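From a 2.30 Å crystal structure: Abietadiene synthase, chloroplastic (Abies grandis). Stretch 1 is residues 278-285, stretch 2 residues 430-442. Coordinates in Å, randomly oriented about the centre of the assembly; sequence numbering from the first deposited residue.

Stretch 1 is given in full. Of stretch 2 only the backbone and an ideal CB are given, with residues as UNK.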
# COMPACT_ATOMS: atom_id res chain seq x y z
N ASP A 278 5.76 -2.48 4.46
CA ASP A 278 4.92 -1.81 3.47
C ASP A 278 5.81 -0.98 2.56
O ASP A 278 5.58 -0.89 1.36
CB ASP A 278 3.88 -0.92 4.17
CG ASP A 278 2.87 -0.33 3.20
OD1 ASP A 278 2.25 -1.11 2.44
OD2 ASP A 278 2.68 0.90 3.20
N THR A 279 6.85 -0.38 3.14
CA THR A 279 7.78 0.44 2.38
C THR A 279 8.52 -0.35 1.31
O THR A 279 8.56 0.07 0.16
CB THR A 279 8.82 1.10 3.31
OG1 THR A 279 8.15 1.95 4.24
CG2 THR A 279 9.82 1.94 2.51
N VAL A 280 9.10 -1.48 1.69
CA VAL A 280 9.83 -2.30 0.72
C VAL A 280 8.89 -2.96 -0.30
O VAL A 280 9.30 -3.25 -1.44
CB VAL A 280 10.68 -3.39 1.42
CG1 VAL A 280 11.74 -2.73 2.28
CG2 VAL A 280 9.80 -4.30 2.25
N GLU A 281 7.64 -3.19 0.08
CA GLU A 281 6.70 -3.78 -0.86
C GLU A 281 6.29 -2.72 -1.89
O GLU A 281 6.34 -2.97 -3.09
CB GLU A 281 5.46 -4.33 -0.15
CG GLU A 281 5.75 -5.52 0.75
CD GLU A 281 4.49 -6.18 1.29
OE1 GLU A 281 3.62 -5.46 1.83
OE2 GLU A 281 4.38 -7.42 1.17
N ARG A 282 5.90 -1.54 -1.40
CA ARG A 282 5.48 -0.43 -2.28
C ARG A 282 6.59 0.04 -3.21
O ARG A 282 6.32 0.54 -4.31
CB ARG A 282 5.01 0.76 -1.45
CG ARG A 282 3.77 0.52 -0.62
CD ARG A 282 3.41 1.76 0.18
NE ARG A 282 2.72 2.78 -0.61
CZ ARG A 282 2.38 3.97 -0.14
NH1 ARG A 282 2.68 4.31 1.10
NH2 ARG A 282 1.70 4.83 -0.91
N LEU A 283 7.84 -0.08 -2.76
CA LEU A 283 8.98 0.33 -3.58
C LEU A 283 9.37 -0.78 -4.57
O LEU A 283 10.25 -0.60 -5.40
CB LEU A 283 10.19 0.68 -2.71
CG LEU A 283 10.15 2.02 -1.98
CD1 LEU A 283 11.40 2.16 -1.12
CD2 LEU A 283 10.08 3.17 -3.00
N GLY A 284 8.71 -1.93 -4.44
CA GLY A 284 8.95 -3.05 -5.34
C GLY A 284 10.20 -3.89 -5.15
O GLY A 284 10.57 -4.64 -6.05
N ILE A 285 10.83 -3.79 -3.98
CA ILE A 285 12.06 -4.54 -3.70
C ILE A 285 11.90 -5.62 -2.63
O ILE A 285 12.90 -6.17 -2.14
CB ILE A 285 13.19 -3.60 -3.25
CG1 ILE A 285 12.72 -2.74 -2.07
CG2 ILE A 285 13.61 -2.70 -4.40
CD1 ILE A 285 13.78 -1.82 -1.50
N UNK A 430 2.13 -4.13 -10.13
CA UNK A 430 3.37 -3.98 -9.37
C UNK A 430 4.40 -2.96 -9.87
O UNK A 430 4.86 -2.11 -9.09
CB UNK A 430 4.05 -5.35 -9.31
N UNK A 431 4.77 -3.03 -11.14
CA UNK A 431 5.76 -2.08 -11.66
C UNK A 431 5.25 -0.64 -11.65
O UNK A 431 5.98 0.28 -11.29
CB UNK A 431 6.16 -2.47 -13.08
N UNK A 432 3.99 -0.45 -12.04
CA UNK A 432 3.42 0.89 -12.06
C UNK A 432 3.31 1.48 -10.65
O UNK A 432 3.58 2.68 -10.45
CB UNK A 432 2.04 0.86 -12.73
N UNK A 433 2.92 0.66 -9.68
CA UNK A 433 2.80 1.14 -8.30
C UNK A 433 4.21 1.41 -7.77
O UNK A 433 4.44 2.41 -7.10
CB UNK A 433 2.06 0.13 -7.42
N UNK A 434 5.14 0.52 -8.09
CA UNK A 434 6.51 0.69 -7.63
C UNK A 434 7.10 1.98 -8.18
O UNK A 434 7.81 2.70 -7.47
CB UNK A 434 7.37 -0.51 -8.04
N UNK A 435 6.81 2.28 -9.45
CA UNK A 435 7.36 3.49 -10.05
C UNK A 435 6.76 4.70 -9.38
O UNK A 435 7.47 5.66 -9.09
CB UNK A 435 7.10 3.53 -11.56
N UNK A 436 5.46 4.64 -9.12
CA UNK A 436 4.77 5.75 -8.48
C UNK A 436 5.39 6.06 -7.11
O UNK A 436 5.77 7.20 -6.83
CB UNK A 436 3.28 5.43 -8.33
N UNK A 437 5.50 5.05 -6.27
CA UNK A 437 6.04 5.27 -4.94
C UNK A 437 7.51 5.69 -4.97
O UNK A 437 7.95 6.49 -4.14
CB UNK A 437 5.88 4.00 -4.10
N UNK A 438 8.27 5.15 -5.91
CA UNK A 438 9.68 5.51 -6.04
C UNK A 438 9.80 7.02 -6.20
O UNK A 438 10.77 7.63 -5.73
CB UNK A 438 10.33 4.79 -7.22
N UNK A 439 8.82 7.64 -6.85
CA UNK A 439 8.85 9.08 -7.05
C UNK A 439 8.22 9.90 -5.92
O UNK A 439 8.57 11.06 -5.73
CB UNK A 439 8.14 9.41 -8.36
N UNK A 440 7.32 9.29 -5.16
CA UNK A 440 6.65 9.98 -4.06
C UNK A 440 7.28 9.71 -2.70
O UNK A 440 7.02 10.43 -1.73
CB UNK A 440 5.18 9.57 -4.02
N UNK A 441 8.11 8.67 -2.61
CA UNK A 441 8.74 8.30 -1.35
C UNK A 441 9.77 9.32 -0.85
O UNK A 441 10.71 9.67 -1.56
CB UNK A 441 9.41 6.93 -1.50
N UNK A 442 9.58 9.77 0.39
CA UNK A 442 10.49 10.73 1.00
C UNK A 442 11.46 10.01 1.93
O UNK A 442 11.08 9.63 3.04
CB UNK A 442 9.71 11.80 1.76

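Positions 430 to 440 form a helix whose axis passes 9.9 Å from that of helix 278-282, at 118° between their N-to-C directions. At 430 the CB points sideways with no atom of stretch 1 within 5.5 Å, and phi of -41° in a first turn admits many residues, proline among them. It is P430; a water donates to both its O (3.2 Å) and E281 O (3.0 Å).

At 431 the CB points away, so a short side chain would miss stretch 1, whereas a long donor could curl back to the carbonyl of G284. R431 does so, with chi1 and chi2 both m: NH2 reaches G284 O at 3.3 Å in a weak hydrogen bond. Position 432 is out of reach and leaves the choice open; it is L432.

The CB of 433 points sideways, 5.3 Å from R282 O, and a long side chain could run beside R282. E433 extends with chi1 and chi2 t, its OE2 4.1 Å from R282 CG, a contact with the aliphatic part of the arginine rather than a salt bridge.

Position 434 lies where the backbones come closest, its CA 4.8 Å from L283 CA. The ideal CB is 3.9 Å from L283 O and 4.0 Å from both R282 O and G284 CA, which favours a small residue. A434 fits: its CA points a hydrogen at R282 O (CA to O 3.3 Å), and its CB occupies the space above G284, where a CB on the glycine would clash.

Positions 435 and 436 meet nothing of stretch 1, so polar residues are acceptable. R435 pairs with 439 instead, and S436 makes no contact across.

At 437 the CB points toward stretch 1, 3.5 Å from R282 O and 4.4 Å from L283 CD2. The R282 side chain, with chi1 m, chi2 t and chi3 p, offers the flat face of its guanidinium and L283 a methyl group, so an aromatic ring would suit, though a large aliphatic could also pack. Y437 lays its ring against the R282 guanidinium, centres 3.9 Å apart and planes at 20°, while its CD2 meets L283 CD2 at 3.6 Å. A water joins its OH (2.6 Å) to T279 OG1 (2.5 Å).

The CB of 438, 4.5 Å from L283 CD2, calls for an apolar residue; I438 brings CG1 to 3.9 Å from that methyl. Position 439 points away: E439 OE2 takes a salt bridge from R435 NH2 (3.1 Å). Position 440 is out of reach, and is N440.

At 441, phi/psi of -68°/126° leaves the helix and CB faces L283 CD2 at 4.1 Å, suiting a large apolar or aromatic residue. Y441 sets a ring face under L283 CD1, with CE1 3.9 Å from T279 CG2. Position 442, out of reach, is G442.

Stretch 2 430-442: PRLEARSYIENYG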
# COMPACT_ATOMS: atom_id res chain seq x y z
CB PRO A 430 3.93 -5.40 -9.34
CG PRO A 430 2.70 -6.24 -9.30
CD PRO A 430 1.81 -5.56 -10.33
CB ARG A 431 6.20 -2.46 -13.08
CG ARG A 431 7.02 -3.75 -13.16
CD ARG A 431 8.43 -3.58 -12.59
NE ARG A 431 8.47 -3.76 -11.15
CZ ARG A 431 9.56 -3.63 -10.40
NH1 ARG A 431 10.72 -3.30 -10.96
NH2 ARG A 431 9.49 -3.85 -9.10
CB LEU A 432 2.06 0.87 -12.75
CG LEU A 432 2.14 0.44 -14.22
CD1 LEU A 432 0.76 0.41 -14.86
CD2 LEU A 432 3.05 1.42 -14.97
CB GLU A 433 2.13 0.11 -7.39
CG GLU A 433 1.95 0.62 -5.96
CD GLU A 433 1.14 -0.31 -5.06
OE1 GLU A 433 0.02 -0.71 -5.47
OE2 GLU A 433 1.60 -0.63 -3.95
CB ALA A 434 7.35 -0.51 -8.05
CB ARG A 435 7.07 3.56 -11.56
CG ARG A 435 7.88 4.65 -12.27
CD ARG A 435 7.66 4.62 -13.77
NE ARG A 435 8.77 5.20 -14.51
CZ ARG A 435 9.14 6.47 -14.43
NH1 ARG A 435 10.17 6.91 -15.14
NH2 ARG A 435 8.49 7.31 -13.63
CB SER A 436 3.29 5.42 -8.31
OG SER A 436 2.55 6.52 -7.82
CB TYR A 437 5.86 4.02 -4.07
CG TYR A 437 5.92 4.34 -2.60
CD1 TYR A 437 5.13 5.35 -2.06
CD2 TYR A 437 6.79 3.65 -1.75
CE1 TYR A 437 5.20 5.67 -0.71
CE2 TYR A 437 6.86 3.96 -0.39
CZ TYR A 437 6.07 4.97 0.12
OH TYR A 437 6.15 5.29 1.45
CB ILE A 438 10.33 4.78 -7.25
CG1 ILE A 438 10.57 3.32 -6.88
CG2 ILE A 438 11.62 5.47 -7.68
CD1 ILE A 438 11.26 2.51 -7.94
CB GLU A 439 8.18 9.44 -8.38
CG GLU A 439 8.91 8.86 -9.57
CD GLU A 439 8.26 9.21 -10.89
OE1 GLU A 439 7.04 8.97 -11.03
OE2 GLU A 439 8.97 9.72 -11.79
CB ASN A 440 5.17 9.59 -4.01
CG ASN A 440 4.39 10.08 -5.22
OD1 ASN A 440 4.38 11.27 -5.52
ND2 ASN A 440 3.73 9.17 -5.91
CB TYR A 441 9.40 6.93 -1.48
CG TYR A 441 10.14 6.48 -0.25
CD1 TYR A 441 9.46 6.26 0.95
CD2 TYR A 441 11.52 6.28 -0.27
CE1 TYR A 441 10.15 5.84 2.10
CE2 TYR A 441 12.21 5.87 0.87
CZ TYR A 441 11.52 5.66 2.05
OH TYR A 441 12.19 5.23 3.17
O HOH W 1 6.86 4.07 3.67
O HOH W 2 5.24 -2.62 -5.91
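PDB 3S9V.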